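Local coordinates for protein SusD homolog (Bacteroides ovatus, PDB 4F53) that probably binds glycans, such as mucin O-glycans, as a SusD/RagB-family outer-membrane lipoprotein with a TPR-like helical fold, at residues D129-I134 with A475-Y480; S151-Y156 with H514-C519; L200-A205 with Q223-A228; R344-L349 with K425-I430. All coordinates share one frame; numbering follows the deposited sequence.

Contact 1 of 4, residues D129-I134 with A475-Y480; sequences DTYGPI and ARRMPY
The C-terminal end of helix 110-131 meets the loop 475-480, and Thr130, Tyr131 and Pro133 each offer a carbonyl oxygen to it. Thr130 O accepts from Met478 N at 2.9 Å. Tyr131 O is gripped side-on by two nitrogens of Arg477, with NE at 2.9 Å and NH2 at 3.0 Å. The oxygen lies in the guanidinium plane. NH2 sits on a lone pair in the carbonyl plane, while NE stands above that plane. Arg477 NH1 forms a salt bridge with Asp509. Together with the grip on Tyr131 O, this probably limits rotation of the guanidinium. Tyr480 OH donates to Pro133 O at 2.6 Å, and Arg477 NH2 lies over the centre of one face of the Tyr480 ring. The rings of Tyr131 and Tyr480 are near parallel, 12° apart, but offset, with centroids 6.0 Å apart and little face-to-face overlap. Selenomethionine Met478 lays CB 3.5 Å from Tyr131 CE1, and its CG runs beside Thr130 CG2. The chain bends at chi2 and chi3, carrying the selenium away. A water accepts from Tyr131 OH and donates to Pro479 O. Gly132 leaves the helix with positive phi (99°), where a CB would jam against the preceding carbonyl oxygen. In this helical SusD/RagB fold, the loop between helices 442-452 and 482-487 takes up the helix-end carbonyls of Thr130 and Tyr131 and, beyond them, that of Pro133.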
# COMPACT_ATOMS: atom_id res chain seq x y z
N ASP A 129 -5.15 9.29 0.76
CA ASP A 129 -5.77 7.98 0.54
C ASP A 129 -6.19 7.32 1.87
O ASP A 129 -7.01 6.42 1.85
CB ASP A 129 -4.86 7.04 -0.26
CG ASP A 129 -4.75 7.45 -1.73
OD1 ASP A 129 -5.49 8.36 -2.16
OD2 ASP A 129 -3.93 6.85 -2.45
N THR A 130 -5.66 7.81 3.02
CA THR A 130 -6.06 7.30 4.34
C THR A 130 -7.26 8.09 4.88
O THR A 130 -8.16 7.50 5.48
CB THR A 130 -4.87 7.37 5.34
OG1 THR A 130 -3.76 6.68 4.79
CG2 THR A 130 -5.19 6.76 6.69
N TYR A 131 -7.28 9.42 4.69
CA TYR A 131 -8.25 10.32 5.32
C TYR A 131 -9.29 11.01 4.46
O TYR A 131 -10.36 11.31 4.97
CB TYR A 131 -7.48 11.43 6.08
CG TYR A 131 -6.74 10.87 7.27
CD1 TYR A 131 -7.41 10.60 8.46
CD2 TYR A 131 -5.40 10.51 7.17
CE1 TYR A 131 -6.75 10.00 9.53
CE2 TYR A 131 -4.74 9.89 8.23
CZ TYR A 131 -5.42 9.61 9.40
OH TYR A 131 -4.78 8.99 10.42
N GLY A 132 -8.96 11.29 3.20
CA GLY A 132 -9.82 12.05 2.31
C GLY A 132 -9.32 13.48 2.30
O GLY A 132 -8.13 13.67 2.04
N PRO A 133 -10.14 14.50 2.65
CA PRO A 133 -9.61 15.88 2.73
C PRO A 133 -8.45 15.99 3.72
O PRO A 133 -8.49 15.36 4.79
CB PRO A 133 -10.83 16.72 3.21
CG PRO A 133 -12.01 15.91 2.84
CD PRO A 133 -11.58 14.47 3.01
N ILE A 134 -7.39 16.73 3.36
CA ILE A 134 -6.21 16.91 4.23
C ILE A 134 -5.61 18.33 4.05
O ILE A 134 -5.79 18.93 2.98
CB ILE A 134 -5.09 15.82 3.92
CG1 ILE A 134 -4.58 15.89 2.45
CG2 ILE A 134 -5.49 14.38 4.34
CD1 ILE A 134 -3.16 15.36 2.22
N ALA A 475 -12.56 -1.26 6.68
CA ALA A 475 -12.24 0.16 6.89
C ALA A 475 -12.05 0.86 5.53
O ALA A 475 -11.32 0.38 4.67
CB ALA A 475 -10.97 0.28 7.74
N ARG A 476 -12.74 1.96 5.33
CA ARG A 476 -12.73 2.73 4.09
C ARG A 476 -11.82 3.94 4.22
O ARG A 476 -11.42 4.54 3.23
CB ARG A 476 -14.16 3.17 3.71
CG ARG A 476 -15.19 2.03 3.70
CD ARG A 476 -14.70 0.83 2.89
NE ARG A 476 -14.64 1.15 1.47
CZ ARG A 476 -14.52 0.25 0.52
NH1 ARG A 476 -14.38 -1.04 0.82
NH2 ARG A 476 -14.55 0.61 -0.76
N ARG A 477 -11.50 4.27 5.46
CA ARG A 477 -10.62 5.39 5.79
C ARG A 477 -10.33 5.35 7.29
O ARG A 477 -10.80 4.46 8.00
CB ARG A 477 -11.29 6.75 5.38
CG ARG A 477 -12.51 7.10 6.23
CD ARG A 477 -13.12 8.44 5.87
NE ARG A 477 -12.32 9.59 6.29
CZ ARG A 477 -12.44 10.24 7.44
NH1 ARG A 477 -13.28 9.80 8.37
NH2 ARG A 477 -11.69 11.31 7.68
N MSE A 478 -9.55 6.33 7.77
CA MSE A 478 -9.29 6.53 9.18
C MSE A 478 -9.99 7.80 9.58
O MSE A 478 -10.03 8.75 8.78
CB MSE A 478 -7.77 6.61 9.47
CG MSE A 478 -7.07 5.26 9.30
SE MSE A 478 -7.52 3.96 10.67
CE MSE A 478 -6.86 4.89 12.27
N PRO A 479 -10.56 7.86 10.81
CA PRO A 479 -11.17 9.12 11.27
C PRO A 479 -10.08 10.11 11.68
O PRO A 479 -8.98 9.70 12.05
CB PRO A 479 -12.03 8.68 12.45
CG PRO A 479 -11.35 7.48 13.00
CD PRO A 479 -10.58 6.83 11.88
N TYR A 480 -10.38 11.41 11.63
CA TYR A 480 -9.41 12.43 12.03
C TYR A 480 -9.08 12.31 13.52
O TYR A 480 -9.99 12.06 14.31
CB TYR A 480 -9.94 13.86 11.73
CG TYR A 480 -10.14 14.13 10.25
CD1 TYR A 480 -9.10 13.99 9.35
CD2 TYR A 480 -11.37 14.59 9.77
CE1 TYR A 480 -9.27 14.25 7.99
CE2 TYR A 480 -11.56 14.85 8.41
CZ TYR A 480 -10.51 14.66 7.53
OH TYR A 480 -10.66 14.91 6.19
O HOH W 1 -6.68 8.26 12.52

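Contact 2 of 4, residues S151-Y156 with H514-C519; sequences SQQAVY and HVWWDC
Gln152 and Trp517 make the polar link between helix 152-173 and the turn near the C-terminus. Gln152 OE1 accepts from Trp517 N at 3.1 Å, with the donor nearly along the C=O axis. CG is anti to the backbone N (chi1 -176°) and the chain runs extended, which carries the amide to the turn. Gln152 NE2 is held by Thr128. A water accepts from Trp516 NE1 at 2.9 Å and makes a weak bond to Gln153 OE1.

The CH-pi contact comes from Gln153. Its CB lies over one face of the Trp516 indole, 3.8 Å from the centroid of the five-membered ring, and the amide plane is turned only 14° from the indole.

The rings of Tyr156, Trp516 and Trp517 gather into one aromatic cluster. Tyr156 CG meets Trp516 CZ3 at 3.9 Å, and Tyr156 CZ meets Trp517 CD1 at 3.7 Å. Both ring pairs are oblique. The polar ends of Tyr156 and Trp517 have Asp129 as their outside partner.

Val515 to Asp518 form a type I turn, which brings both tryptophans to the helix. Glu502 of helix 489-502 accepts from Gln152 N and Gln153 N at the helix start. Helix 110-131 packs on Tyr156, and helix 442-452 on Trp517.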
# COMPACT_ATOMS: atom_id res chain seq x y z
N SER A 151 -10.07 19.63 -0.31
CA SER A 151 -10.87 18.47 -0.67
C SER A 151 -9.92 17.41 -1.29
O SER A 151 -8.85 17.79 -1.78
CB SER A 151 -11.98 18.87 -1.64
OG SER A 151 -11.48 19.30 -2.89
N GLN A 152 -10.27 16.11 -1.24
CA GLN A 152 -9.41 15.12 -1.86
C GLN A 152 -9.26 15.43 -3.38
O GLN A 152 -8.15 15.32 -3.92
CB GLN A 152 -9.92 13.71 -1.63
CG GLN A 152 -8.98 12.67 -2.18
CD GLN A 152 -9.40 11.29 -1.83
OE1 GLN A 152 -10.38 10.76 -2.37
NE2 GLN A 152 -8.60 10.64 -1.02
N GLN A 153 -10.34 15.89 -4.03
CA GLN A 153 -10.30 16.26 -5.44
C GLN A 153 -9.28 17.39 -5.71
O GLN A 153 -8.52 17.30 -6.68
CB GLN A 153 -11.66 16.68 -5.96
CG GLN A 153 -11.56 16.98 -7.48
CD GLN A 153 -12.84 17.30 -8.16
OE1 GLN A 153 -13.92 17.24 -7.58
NE2 GLN A 153 -12.71 17.65 -9.42
N ALA A 154 -9.27 18.43 -4.87
CA ALA A 154 -8.31 19.53 -4.97
C ALA A 154 -6.88 19.04 -4.72
O ALA A 154 -5.96 19.50 -5.39
CB ALA A 154 -8.67 20.66 -4.00
N VAL A 155 -6.69 18.06 -3.81
CA VAL A 155 -5.37 17.46 -3.52
C VAL A 155 -4.87 16.72 -4.76
O VAL A 155 -3.76 16.99 -5.21
CB VAL A 155 -5.40 16.55 -2.28
CG1 VAL A 155 -4.07 15.83 -2.09
CG2 VAL A 155 -5.77 17.34 -1.02
N TYR A 156 -5.71 15.83 -5.34
CA TYR A 156 -5.36 15.07 -6.54
C TYR A 156 -5.09 16.00 -7.73
O TYR A 156 -4.10 15.80 -8.43
CB TYR A 156 -6.48 14.05 -6.89
CG TYR A 156 -6.22 12.67 -6.31
CD1 TYR A 156 -6.34 12.43 -4.94
CD2 TYR A 156 -5.85 11.62 -7.14
CE1 TYR A 156 -6.10 11.16 -4.41
CE2 TYR A 156 -5.59 10.35 -6.62
CZ TYR A 156 -5.72 10.12 -5.25
OH TYR A 156 -5.45 8.87 -4.75
N HIS A 514 -16.67 6.76 2.64
CA HIS A 514 -15.88 6.63 1.42
C HIS A 514 -15.26 7.96 1.09
O HIS A 514 -15.94 8.99 1.15
CB HIS A 514 -16.73 6.13 0.24
CG HIS A 514 -17.11 4.69 0.34
ND1 HIS A 514 -17.28 3.91 -0.80
CD2 HIS A 514 -17.37 3.92 1.43
CE1 HIS A 514 -17.62 2.70 -0.37
NE2 HIS A 514 -17.69 2.66 0.97
N VAL A 515 -13.99 7.95 0.75
CA VAL A 515 -13.24 9.11 0.28
C VAL A 515 -13.73 9.37 -1.18
O VAL A 515 -14.44 8.53 -1.77
CB VAL A 515 -11.68 8.96 0.42
CG1 VAL A 515 -11.29 8.73 1.87
CG2 VAL A 515 -11.12 7.84 -0.47
N TRP A 516 -13.41 10.55 -1.71
CA TRP A 516 -13.82 11.02 -3.03
C TRP A 516 -13.59 9.97 -4.18
O TRP A 516 -14.54 9.73 -4.93
CB TRP A 516 -13.12 12.34 -3.32
CG TRP A 516 -13.19 12.82 -4.74
CD1 TRP A 516 -14.25 13.43 -5.36
CD2 TRP A 516 -12.14 12.76 -5.70
NE1 TRP A 516 -13.91 13.74 -6.66
CE2 TRP A 516 -12.62 13.36 -6.90
CE3 TRP A 516 -10.81 12.27 -5.67
CZ2 TRP A 516 -11.84 13.46 -8.05
CZ3 TRP A 516 -10.03 12.41 -6.81
CH2 TRP A 516 -10.54 12.98 -7.98
N TRP A 517 -12.39 9.35 -4.31
CA TRP A 517 -12.14 8.40 -5.42
C TRP A 517 -12.84 7.06 -5.23
O TRP A 517 -12.99 6.30 -6.19
CB TRP A 517 -10.62 8.18 -5.69
CG TRP A 517 -9.75 7.82 -4.50
CD1 TRP A 517 -8.79 8.61 -3.93
CD2 TRP A 517 -9.70 6.56 -3.81
NE1 TRP A 517 -8.20 7.94 -2.88
CE2 TRP A 517 -8.74 6.68 -2.78
CE3 TRP A 517 -10.39 5.33 -3.94
CZ2 TRP A 517 -8.49 5.65 -1.85
CZ3 TRP A 517 -10.15 4.31 -3.02
CH2 TRP A 517 -9.20 4.48 -1.99
N ASP A 518 -13.26 6.76 -3.98
CA ASP A 518 -13.89 5.48 -3.63
C ASP A 518 -15.37 5.54 -3.98
O ASP A 518 -16.23 5.56 -3.09
CB ASP A 518 -13.63 5.15 -2.15
CG ASP A 518 -14.05 3.77 -1.68
OD1 ASP A 518 -14.53 2.98 -2.51
OD2 ASP A 518 -13.91 3.49 -0.45
N CYS A 519 -15.67 5.57 -5.28
CA CYS A 519 -17.06 5.71 -5.71
C CYS A 519 -17.41 4.74 -6.83
O CYS A 519 -18.26 5.08 -7.67
CB CYS A 519 -17.35 7.15 -6.12
SG CYS A 519 -16.20 7.80 -7.36
O HOH W 2 -16.19 14.80 -8.20

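Contact 3 of 4, residues L200-A205 with Q223-A228; sequences LKLRMA and QLAEEA
Lys201 and Glu227 form the salt bridge between helix 190-207 and helix 221-231, with Lys201 NZ 3.0 Å from Glu227 OE1. The oxygen uses its anti lone pair, the one turned away from OE2. Lys201 gets there with CG anti to the backbone N (chi1 177°) and every later torsion extended. Its straight methylene chain runs alongside Ala228 and Leu224. CE lies 3.3 Å from Leu224 O, and CG is 3.9 Å from Ala228 CB.

Next to this chain the two helices meet through small side chains. Ala205 CB sits 3.8 Å from Leu224 CB and 3.9 Å from Ala225 CB. Leu202 reaches over with CD1, which touches Ala225 CB at 3.7 Å, and its CB faces the methyl of Ala228. Three alanines at the interface let the short segments run 8.2 Å apart, a close spacing for helices. They are nearly antiparallel, with a crossing angle of -159°. Leu202 and Ala225 have the nearest CA atoms, at 4.7 Å.

The charges have further partners. Lys201 NZ also pairs with Asp164, and Glu227 OE1 also pairs with Lys219. The bridge is therefore part of a four-residue ionic network, in which each of the two charges has a second opposite partner.

The two helices form an antiparallel pair, joined through the short hairpin of strands 215-216 and 219-220. Helix 152-173 packs on Lys201 and Met204, helix 110-131 on Leu200, and helix 337-349 on Leu202 and Arg203.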
# COMPACT_ATOMS: atom_id res chain seq x y z
N LEU A 200 3.76 7.05 -11.49
CA LEU A 200 2.92 7.61 -10.43
C LEU A 200 1.69 8.30 -11.07
O LEU A 200 0.58 8.20 -10.56
CB LEU A 200 3.75 8.62 -9.60
CG LEU A 200 3.02 9.35 -8.45
CD1 LEU A 200 2.60 8.37 -7.33
CD2 LEU A 200 3.89 10.47 -7.88
N LYS A 201 1.92 9.01 -12.17
CA LYS A 201 0.87 9.70 -12.92
C LYS A 201 -0.20 8.67 -13.37
O LYS A 201 -1.38 8.93 -13.21
CB LYS A 201 1.47 10.47 -14.11
CG LYS A 201 0.44 11.17 -15.00
CD LYS A 201 1.15 12.02 -16.08
CE LYS A 201 0.20 12.67 -17.05
NZ LYS A 201 0.94 13.44 -18.09
N LEU A 202 0.22 7.50 -13.87
CA LEU A 202 -0.68 6.42 -14.29
C LEU A 202 -1.43 5.85 -13.09
O LEU A 202 -2.62 5.58 -13.18
CB LEU A 202 0.12 5.32 -15.04
CG LEU A 202 -0.58 4.03 -15.42
CD1 LEU A 202 -1.66 4.26 -16.49
CD2 LEU A 202 0.42 3.03 -15.92
N ARG A 203 -0.75 5.68 -11.95
CA ARG A 203 -1.36 5.17 -10.72
C ARG A 203 -2.48 6.12 -10.25
O ARG A 203 -3.58 5.68 -9.99
CB ARG A 203 -0.31 4.96 -9.61
CG ARG A 203 -0.96 4.62 -8.24
CD ARG A 203 -0.03 4.86 -7.08
NE ARG A 203 0.92 3.75 -6.90
CZ ARG A 203 1.84 3.72 -5.94
NH1 ARG A 203 1.95 4.73 -5.09
NH2 ARG A 203 2.63 2.66 -5.80
N MSE A 204 -2.23 7.43 -10.28
CA MSE A 204 -3.20 8.43 -9.87
C MSE A 204 -4.33 8.61 -10.90
O MSE A 204 -5.45 8.84 -10.49
CB MSE A 204 -2.51 9.74 -9.58
CG MSE A 204 -1.58 9.63 -8.38
SE MSE A 204 -0.85 11.36 -7.95
CE MSE A 204 -2.45 12.26 -7.51
N ALA A 205 -4.04 8.46 -12.20
CA ALA A 205 -5.07 8.54 -13.23
C ALA A 205 -6.01 7.36 -13.08
O ALA A 205 -7.22 7.57 -13.02
CB ALA A 205 -4.44 8.55 -14.62
N GLN A 223 -6.90 10.37 -20.43
CA GLN A 223 -5.87 11.21 -21.05
C GLN A 223 -4.58 11.23 -20.23
O GLN A 223 -3.50 11.13 -20.81
CB GLN A 223 -6.38 12.64 -21.26
CG GLN A 223 -5.40 13.57 -21.98
CD GLN A 223 -6.01 14.90 -22.36
OE1 GLN A 223 -7.23 15.11 -22.35
NE2 GLN A 223 -5.15 15.83 -22.75
N LEU A 224 -4.69 11.39 -18.91
CA LEU A 224 -3.52 11.42 -18.02
C LEU A 224 -2.77 10.09 -18.08
O LEU A 224 -1.55 10.08 -18.19
CB LEU A 224 -3.95 11.74 -16.57
CG LEU A 224 -4.56 13.16 -16.35
CD1 LEU A 224 -5.37 13.21 -15.08
CD2 LEU A 224 -3.47 14.24 -16.36
N ALA A 225 -3.52 8.98 -18.09
CA ALA A 225 -2.99 7.62 -18.16
C ALA A 225 -2.27 7.39 -19.50
O ALA A 225 -1.14 6.91 -19.51
CB ALA A 225 -4.11 6.64 -17.97
N GLU A 226 -2.92 7.77 -20.62
CA GLU A 226 -2.37 7.64 -21.98
C GLU A 226 -1.10 8.47 -22.16
O GLU A 226 -0.14 7.98 -22.76
CB GLU A 226 -3.40 8.02 -23.04
CG GLU A 226 -4.55 7.02 -23.12
CD GLU A 226 -5.65 7.33 -24.11
OE1 GLU A 226 -5.68 8.45 -24.68
OE2 GLU A 226 -6.47 6.42 -24.37
N GLU A 227 -1.07 9.70 -21.59
CA GLU A 227 0.10 10.59 -21.65
C GLU A 227 1.29 9.99 -20.91
O GLU A 227 2.41 10.04 -21.41
CB GLU A 227 -0.22 11.96 -21.04
CG GLU A 227 -0.97 12.91 -21.95
CD GLU A 227 -1.35 14.24 -21.32
OE1 GLU A 227 -1.03 14.47 -20.14
OE2 GLU A 227 -1.96 15.06 -22.04
N ALA A 228 1.05 9.44 -19.72
CA ALA A 228 2.07 8.82 -18.85
C ALA A 228 2.76 7.64 -19.58
O ALA A 228 3.97 7.55 -19.59
CB ALA A 228 1.42 8.34 -17.54

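Contact 4 of 4, residues R344-L349 with K425-I430; sequences RAEGAL and KSLEQI
Leu349 reaches from the end of helix 337-349 to Ser426, Leu427 and Ile430 of helix 423-438. Its CG is anti to the backbone N (chi1 -171°). Its CD1 branch goes to Ser426 and its CD2 branch to Leu427 and Ile430. CD1 meets Ser426 CB at 3.6 Å. CD2 lies 3.6 Å from Leu427 N and also touches Ile430 CD1 at 3.9 Å. The fork thus fits against the turn between Ser426 and Ile430.

Ile430 reaches from helix 423-438 in the opposite sense. Its CD1 arrives over the backbone of Ala345, 3.6 Å from Ala345 O, and is 3.9 Å from the Ala345 methyl. Ile430 CD1 is therefore held between Ala345 and Leu349, one helical turn apart.

Glu346 and Leu427 meet on another flank. The glutamate chain is extended, and Leu427 CD1 rests 3.7 Å from its CG and 3.7 Å from its CD. The methyl thus packs on CG and against the carboxylate carbon. The oxygens have their salt-bridge partners elsewhere: OE1 with Arg451, OE2 with Arg350. These two arginines probably hold the carboxylate in place. Ser426 OG likewise turns to Asp422 O.

The segments are antiparallel, at 170°. Their axes are 10.0 Å apart, with Leu349, Leu427 and Ile430 filling the space between them. Around it, helix 358-372 lies against Ala345 and Ile430 through Phe361 and Tyr362. Helix 190-207 meets Glu346 through Met206.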
# COMPACT_ATOMS: atom_id res chain seq x y z
N ARG A 344 -1.44 -0.90 -16.62
CA ARG A 344 -1.60 -0.86 -18.07
C ARG A 344 -2.60 -1.89 -18.50
O ARG A 344 -3.35 -1.61 -19.41
CB ARG A 344 -0.26 -1.03 -18.79
CG ARG A 344 0.59 0.22 -18.68
CD ARG A 344 1.97 -0.04 -19.21
NE ARG A 344 2.02 0.17 -20.65
CZ ARG A 344 3.11 0.04 -21.38
NH1 ARG A 344 4.26 -0.32 -20.80
NH2 ARG A 344 3.08 0.25 -22.69
N ALA A 345 -2.65 -3.08 -17.85
CA ALA A 345 -3.64 -4.13 -18.14
C ALA A 345 -5.05 -3.60 -17.86
O ALA A 345 -5.95 -3.82 -18.66
CB ALA A 345 -3.37 -5.37 -17.28
N GLU A 346 -5.21 -2.87 -16.74
CA GLU A 346 -6.49 -2.31 -16.33
C GLU A 346 -6.92 -1.21 -17.32
O GLU A 346 -8.07 -1.20 -17.76
CB GLU A 346 -6.46 -1.79 -14.89
CG GLU A 346 -7.82 -1.24 -14.48
CD GLU A 346 -7.94 -0.65 -13.09
OE1 GLU A 346 -6.99 -0.81 -12.28
OE2 GLU A 346 -8.98 -0.01 -12.82
N GLY A 347 -6.00 -0.33 -17.67
CA GLY A 347 -6.29 0.73 -18.64
C GLY A 347 -6.67 0.16 -19.99
O GLY A 347 -7.54 0.71 -20.66
N ALA A 348 -6.02 -0.95 -20.42
CA ALA A 348 -6.32 -1.60 -21.70
C ALA A 348 -7.73 -2.21 -21.63
O ALA A 348 -8.49 -2.10 -22.59
CB ALA A 348 -5.26 -2.64 -22.02
N LEU A 349 -8.09 -2.77 -20.46
CA LEU A 349 -9.43 -3.32 -20.18
C LEU A 349 -10.51 -2.22 -20.25
O LEU A 349 -11.62 -2.48 -20.71
CB LEU A 349 -9.43 -3.99 -18.79
CG LEU A 349 -10.67 -4.80 -18.43
CD1 LEU A 349 -10.81 -6.03 -19.32
CD2 LEU A 349 -10.70 -5.12 -16.97
N LYS A 425 -14.99 -9.76 -14.07
CA LYS A 425 -14.19 -10.97 -13.86
C LYS A 425 -12.72 -10.74 -14.34
O LYS A 425 -11.81 -11.28 -13.72
CB LYS A 425 -14.81 -12.20 -14.56
CG LYS A 425 -16.25 -12.57 -14.12
CD LYS A 425 -16.36 -13.07 -12.68
CE LYS A 425 -17.77 -13.47 -12.31
NZ LYS A 425 -17.91 -13.73 -10.84
N SER A 426 -12.51 -9.91 -15.38
CA SER A 426 -11.15 -9.61 -15.86
C SER A 426 -10.45 -8.66 -14.91
O SER A 426 -9.27 -8.84 -14.66
CB SER A 426 -11.16 -9.02 -17.26
OG SER A 426 -11.74 -9.94 -18.16
N LEU A 427 -11.17 -7.66 -14.41
CA LEU A 427 -10.62 -6.70 -13.45
C LEU A 427 -10.23 -7.44 -12.18
O LEU A 427 -9.17 -7.17 -11.62
CB LEU A 427 -11.66 -5.58 -13.15
CG LEU A 427 -11.22 -4.46 -12.16
CD1 LEU A 427 -9.99 -3.70 -12.69
CD2 LEU A 427 -12.40 -3.51 -11.83
N GLU A 428 -11.05 -8.42 -11.75
CA GLU A 428 -10.73 -9.22 -10.57
C GLU A 428 -9.40 -9.98 -10.78
O GLU A 428 -8.57 -9.98 -9.88
CB GLU A 428 -11.86 -10.17 -10.23
CG GLU A 428 -11.55 -10.97 -8.97
CD GLU A 428 -12.68 -11.83 -8.45
OE1 GLU A 428 -13.57 -12.19 -9.25
OE2 GLU A 428 -12.65 -12.17 -7.25
N GLN A 429 -9.18 -10.57 -11.98
CA GLN A 429 -7.91 -11.25 -12.29
C GLN A 429 -6.74 -10.29 -12.20
O GLN A 429 -5.79 -10.58 -11.50
CB GLN A 429 -7.93 -11.94 -13.66
CG GLN A 429 -8.90 -13.12 -13.74
CD GLN A 429 -8.60 -13.98 -14.94
OE1 GLN A 429 -8.94 -13.63 -16.05
NE2 GLN A 429 -7.90 -15.09 -14.74
N ILE A 430 -6.82 -9.13 -12.87
CA ILE A 430 -5.76 -8.13 -12.89
C ILE A 430 -5.38 -7.69 -11.46
O ILE A 430 -4.19 -7.64 -11.11
CB ILE A 430 -6.17 -6.90 -13.77
CG1 ILE A 430 -6.30 -7.29 -15.27
CG2 ILE A 430 -5.21 -5.66 -13.54
CD1 ILE A 430 -7.01 -6.20 -16.18

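How the contacts relate
The four contacts lie in one largely helical chain of the SusD/RagB family. Contacts 1 and 2 have centres 10 Å apart. Asp129, in the first segment of contact 1, reaches into contact 2. Its OD1 lies 2.6 Å from Tyr156 OH and 2.8 Å from Trp517 NE1, both probable hydrogen bonds. Contact 3 touches contact 2 where Met204 CE packs 3.5 Å from Tyr156 CD2. It touches contact 4 where Leu202 CD2 lies 3.9 Å from Arg344 CG. Contacts 1 and 4 lie farthest apart, with centres 26 Å apart and no touch. Bound calcium ions are about 11 Å from the side chain of Gln153, 12 Å from Leu224 and 14 Å from Ala345, so none of these three residues binds calcium directly.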